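Local coordinates for protein carbohydrate kinase, FGGY (Novosphingobium aromaticivorans, PDB 3H6E) that probably phosphorylates a carbohydrate substrate, as a member of the FGGY family of carbohydrate kinases within the wider actin-like ATPase superfamily, at residues P200-L212 and L221-D233. Sequence-based numbering, arbitrary orientation.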
loop_
_atom_site.group_PDB
_atom_site.type_symbol
_atom_site.label_atom_id
_atom_site.label_comp_id
_atom_site.label_asym_id
_atom_site.label_seq_id
_atom_site.Cartn_x
_atom_site.Cartn_y
_atom_site.Cartn_z
ATOM N N PRO A 200 -5.063 -12.652 19.327
ATOM C CA PRO A 200 -4.998 -13.850 18.481
ATOM C C PRO A 200 -5.187 -13.511 17.011
ATOM O O PRO A 200 -6.094 -12.756 16.662
ATOM C CB PRO A 200 -6.165 -14.699 18.989
ATOM C CG PRO A 200 -6.317 -14.291 20.415
ATOM C CD PRO A 200 -5.998 -12.821 20.453
ATOM N N ILE A 201 -4.324 -14.054 16.161
ATOM C CA ILE A 201 -4.403 -13.796 14.728
ATOM C C ILE A 201 -5.615 -14.468 14.091
ATOM O O ILE A 201 -5.901 -15.643 14.339
ATOM C CB ILE A 201 -3.122 -14.238 13.995
ATOM C CG1 ILE A 201 -1.989 -13.244 14.268
ATOM C CG2 ILE A 201 -3.384 -14.356 12.500
ATOM C CD1 ILE A 201 -0.649 -13.659 13.693
ATOM N N VAL A 202 -6.321 -13.699 13.273
ATOM C CA VAL A 202 -7.517 -14.161 12.580
ATOM C C VAL A 202 -7.393 -13.780 11.110
ATOM O O VAL A 202 -6.569 -12.935 10.752
ATOM C CB VAL A 202 -8.786 -13.540 13.215
ATOM C CG1 VAL A 202 -9.765 -13.056 12.169
ATOM C CG2 VAL A 202 -9.439 -14.522 14.174
ATOM N N ARG A 203 -8.179 -14.422 10.254
ATOM C CA ARG A 203 -8.169 -14.103 8.831
ATOM C C ARG A 203 -9.079 -12.914 8.532
ATOM O O ARG A 203 -10.178 -12.808 9.076
ATOM C CB ARG A 203 -8.547 -15.335 8.009
ATOM C CG ARG A 203 -7.652 -16.525 8.326
ATOM C CD ARG A 203 -8.016 -17.778 7.550
ATOM N NE ARG A 203 -7.429 -17.800 6.212
ATOM C CZ ARG A 203 -6.122 -17.840 5.964
ATOM N NH1 ARG A 203 -5.247 -17.839 6.963
ATOM N NH2 ARG A 203 -5.689 -17.864 4.710
ATOM N N ALA A 204 -8.599 -12.019 7.671
ATOM C CA ALA A 204 -9.276 -10.755 7.365
ATOM C C ALA A 204 -10.777 -10.891 7.112
ATOM O O ALA A 204 -11.555 -9.995 7.452
ATOM C CB ALA A 204 -8.597 -10.070 6.174
ATOM N N GLY A 205 -11.182 -12.005 6.513
ATOM C CA GLY A 205 -12.578 -12.223 6.181
ATOM C C GLY A 205 -13.388 -12.881 7.283
ATOM O O GLY A 205 -14.615 -12.965 7.189
ATOM N N ASP A 206 -12.706 -13.359 8.321
ATOM C CA ASP A 206 -13.374 -13.973 9.462
ATOM C C ASP A 206 -14.266 -12.964 10.148
ATOM O O ASP A 206 -14.051 -11.763 10.035
ATOM C CB ASP A 206 -12.358 -14.506 10.472
ATOM C CG ASP A 206 -11.695 -15.781 10.010
ATOM O OD1 ASP A 206 -12.269 -16.456 9.130
ATOM O OD2 ASP A 206 -10.601 -16.107 10.524
ATOM N N THR A 207 -15.269 -13.460 10.863
ATOM C CA THR A 207 -16.143 -12.598 11.643
ATOM C C THR A 207 -15.549 -12.394 13.027
ATOM O O THR A 207 -15.325 -13.359 13.762
ATOM C CB THR A 207 -17.551 -13.200 11.795
ATOM O OG1 THR A 207 -18.121 -13.433 10.501
ATOM C CG2 THR A 207 -18.443 -12.254 12.575
ATOM N N VAL A 208 -15.278 -11.144 13.377
ATOM C CA VAL A 208 -14.784 -10.826 14.708
ATOM C C VAL A 208 -15.909 -11.027 15.715
ATOM O O VAL A 208 -15.689 -11.526 16.819
ATOM C CB VAL A 208 -14.263 -9.380 14.797
ATOM C CG1 VAL A 208 -13.730 -9.094 16.195
ATOM C CG2 VAL A 208 -13.184 -9.150 13.760
ATOM N N GLY A 209 -17.117 -10.644 15.323
ATOM C CA GLY A 209 -18.280 -10.838 16.167
ATOM C C GLY A 209 -19.421 -9.907 15.816
ATOM O O GLY A 209 -19.336 -9.134 14.862
ATOM N N ALA A 210 -20.497 -9.986 16.592
ATOM C CA ALA A 210 -21.649 -9.121 16.392
ATOM C C ALA A 210 -21.372 -7.728 16.942
ATOM O O ALA A 210 -20.528 -7.551 17.816
ATOM C CB ALA A 210 -22.878 -9.717 17.046
ATOM N N LEU A 211 -22.089 -6.742 16.417
ATOM C CA LEU A 211 -21.947 -5.365 16.868
ATOM C C LEU A 211 -22.281 -5.267 18.354
ATOM O O LEU A 211 -23.266 -5.850 18.813
ATOM C CB LEU A 211 -22.881 -4.465 16.058
ATOM C CG LEU A 211 -22.516 -2.989 15.911
ATOM C CD1 LEU A 211 -21.172 -2.844 15.213
ATOM C CD2 LEU A 211 -23.606 -2.246 15.146
ATOM N N LEU A 212 -21.456 -4.545 19.107
ATOM C CA LEU A 212 -21.722 -4.315 20.525
ATOM C C LEU A 212 -23.104 -3.710 20.726
ATOM O O LEU A 212 -23.480 -2.776 20.023
ATOM C CB LEU A 212 -20.661 -3.395 21.139
ATOM C CG LEU A 212 -19.726 -4.018 22.176
ATOM C CD1 LEU A 212 -19.463 -5.474 21.849
ATOM C CD2 LEU A 212 -18.426 -3.236 22.279
ATOM N N LEU A 221 -28.193 0.572 14.243
ATOM C CA LEU A 221 -27.927 -0.615 13.441
ATOM C C LEU A 221 -28.327 -1.862 14.221
ATOM O O LEU A 221 -28.315 -1.865 15.452
ATOM C CB LEU A 221 -26.449 -0.686 13.048
ATOM C CG LEU A 221 -25.946 0.357 12.047
ATOM C CD1 LEU A 221 -24.436 0.294 11.932
ATOM C CD2 LEU A 221 -26.598 0.162 10.683
ATOM N N SER A 222 -28.689 -2.920 13.502
ATOM C CA SER A 222 -29.126 -4.154 14.138
ATOM C C SER A 222 -27.999 -4.784 14.941
ATOM O O SER A 222 -26.842 -4.756 14.523
ATOM C CB SER A 222 -29.633 -5.145 13.092
ATOM O OG SER A 222 -29.833 -6.421 13.670
ATOM N N PRO A 223 -28.336 -5.355 16.107
ATOM C CA PRO A 223 -27.352 -6.056 16.941
ATOM C C PRO A 223 -26.786 -7.264 16.204
ATOM O O PRO A 223 -25.777 -7.827 16.622
ATOM C CB PRO A 223 -28.180 -6.519 18.144
ATOM C CG PRO A 223 -29.379 -5.631 18.157
ATOM C CD PRO A 223 -29.673 -5.347 16.722
ATOM N N ASP A 224 -27.440 -7.649 15.110
ATOM C CA ASP A 224 -27.029 -8.802 14.318
ATOM C C ASP A 224 -25.904 -8.474 13.340
ATOM O O ASP A 224 -25.311 -9.378 12.745
ATOM C CB ASP A 224 -28.225 -9.375 13.556
ATOM C CG ASP A 224 -29.149 -10.182 14.448
ATOM O OD1 ASP A 224 -28.647 -11.081 15.162
ATOM O OD2 ASP A 224 -30.374 -9.922 14.429
ATOM N N VAL A 225 -25.619 -7.186 13.168
ATOM C CA VAL A 225 -24.550 -6.760 12.276
ATOM C C VAL A 225 -23.263 -7.484 12.640
ATOM O O VAL A 225 -22.906 -7.576 13.816
ATOM C CB VAL A 225 -24.313 -5.238 12.343
ATOM C CG1 VAL A 225 -23.092 -4.851 11.516
ATOM C CG2 VAL A 225 -25.541 -4.487 11.865
ATOM N N GLN A 226 -22.575 -8.002 11.628
ATOM C CA GLN A 226 -21.329 -8.724 11.848
ATOM C C GLN A 226 -20.113 -7.904 11.430
ATOM O O GLN A 226 -20.078 -7.332 10.343
ATOM C CB GLN A 226 -21.342 -10.066 11.112
ATOM C CG GLN A 226 -22.434 -11.021 11.579
ATOM C CD GLN A 226 -22.297 -11.406 13.045
ATOM O OE1 GLN A 226 -23.272 -11.792 13.691
ATOM N NE2 GLN A 226 -21.086 -11.298 13.578
ATOM N N VAL A 227 -19.116 -7.844 12.306
ATOM C CA VAL A 227 -17.881 -7.143 11.992
ATOM C C VAL A 227 -16.814 -8.140 11.558
ATOM O O VAL A 227 -16.654 -9.195 12.168
ATOM C CB VAL A 227 -17.367 -6.343 13.191
ATOM C CG1 VAL A 227 -16.167 -5.511 12.783
ATOM C CG2 VAL A 227 -18.471 -5.457 13.750
ATOM N N LEU A 228 -16.095 -7.805 10.490
ATOM C CA LEU A 228 -15.014 -8.655 10.006
ATOM C C LEU A 228 -13.675 -8.181 10.554
ATOM O O LEU A 228 -13.555 -7.044 11.008
ATOM C CB LEU A 228 -14.987 -8.674 8.478
ATOM C CG LEU A 228 -15.794 -9.790 7.806
ATOM C CD1 LEU A 228 -17.001 -10.186 8.642
ATOM C CD2 LEU A 228 -16.204 -9.389 6.390
ATOM N N ALA A 229 -12.678 -9.058 10.521
ATOM C CA ALA A 229 -11.343 -8.708 10.992
ATOM C C ALA A 229 -10.846 -7.456 10.280
ATOM O O ALA A 229 -10.381 -6.511 10.914
ATOM C CB ALA A 229 -10.384 -9.861 10.775
ATOM N N GLY A 230 -10.961 -7.449 8.958
ATOM C CA GLY A 230 -10.510 -6.321 8.168
ATOM C C GLY A 230 -9.076 -6.507 7.720
ATOM O O GLY A 230 -8.492 -7.576 7.916
ATOM N N LEU A 231 -8.499 -5.468 7.129
ATOM C CA LEU A 231 -7.161 -5.580 6.565
ATOM C C LEU A 231 -6.448 -4.247 6.401
ATOM O O LEU A 231 -6.979 -3.189 6.735
ATOM C CB LEU A 231 -7.215 -6.303 5.217
ATOM C CG LEU A 231 -8.332 -5.899 4.250
ATOM C CD1 LEU A 231 -8.133 -4.489 3.720
ATOM C CD2 LEU A 231 -8.413 -6.891 3.103
ATOM N N HIS A 232 -5.230 -4.322 5.879
ATOM C CA HIS A 232 -4.407 -3.144 5.650
ATOM C C HIS A 232 -4.866 -2.397 4.397
ATOM O O HIS A 232 -5.258 -3.016 3.406
ATOM C CB HIS A 232 -2.939 -3.562 5.527
ATOM C CG HIS A 232 -2.012 -2.433 5.204
ATOM N ND1 HIS A 232 -1.121 -2.475 4.155
ATOM C CD2 HIS A 232 -1.846 -1.222 5.789
ATOM C CE1 HIS A 232 -0.442 -1.343 4.110
ATOM N NE2 HIS A 232 -0.863 -0.566 5.090
ATOM N N ASP A 233 -4.831 -1.067 4.456
ATOM C CA ASP A 233 -5.116 -0.219 3.298
ATOM C C ASP A 233 -4.696 -0.879 1.999
ATOM O O ASP A 233 -5.527 -1.180 1.149
ATOM C CB ASP A 233 -4.387 1.125 3.412
ATOM C CG ASP A 233 -5.311 2.259 3.784
ATOM O OD1 ASP A 233 -6.532 2.014 3.880
ATOM O OD2 ASP A 233 -4.827 3.395 3.977
#
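Leu211 lays its branched end across Leu221 and Val227: CD2 lies 3.9 Å from Leu221 CB, while CD1 turns to Val227 CG2. Its CG stands anti to the backbone N (chi1 -155°), which sends CD1 to the strand and CD2 to the loop leading into it, and its CB rests against Val225 CB. Beyond this apolar end, strand 207-210 pairs antiparallel with 226-228 and forms the border of the mixed sheet, with strand 71-76 flanking 226-232 on the other side. The register slips at a classic beta bulge, where Val208 and Gly209 both face Val227. Val208 N donates to Val227 O at 2.7 Å, and Val227 N returns an almost straight bond (178°) to Gly209 O. At Gly209 a CB would collide with the carbonyl O of Val208, so the bulge needs a glycine. On the Ala210 side of the ladder, Gln226, bent at chi2 (-61°), reaches toward strand 207-210, with OE1 4.0 Å from Ala210 CB and NE2 doubtfully close to Thr207 CG2. A glycine in place of Gln226 would probably uncover that methyl and Ala210, opening a gap beside the bulge. Farther along, Ala229 N bonds Asp206 O, and Gly230 N meets a lone pair of Ala204 O in the carbonyl plane at 3.0 Å. Backbone amides and carbonyls thus set the register of this edge strand, which should depend little on side-chain polarity.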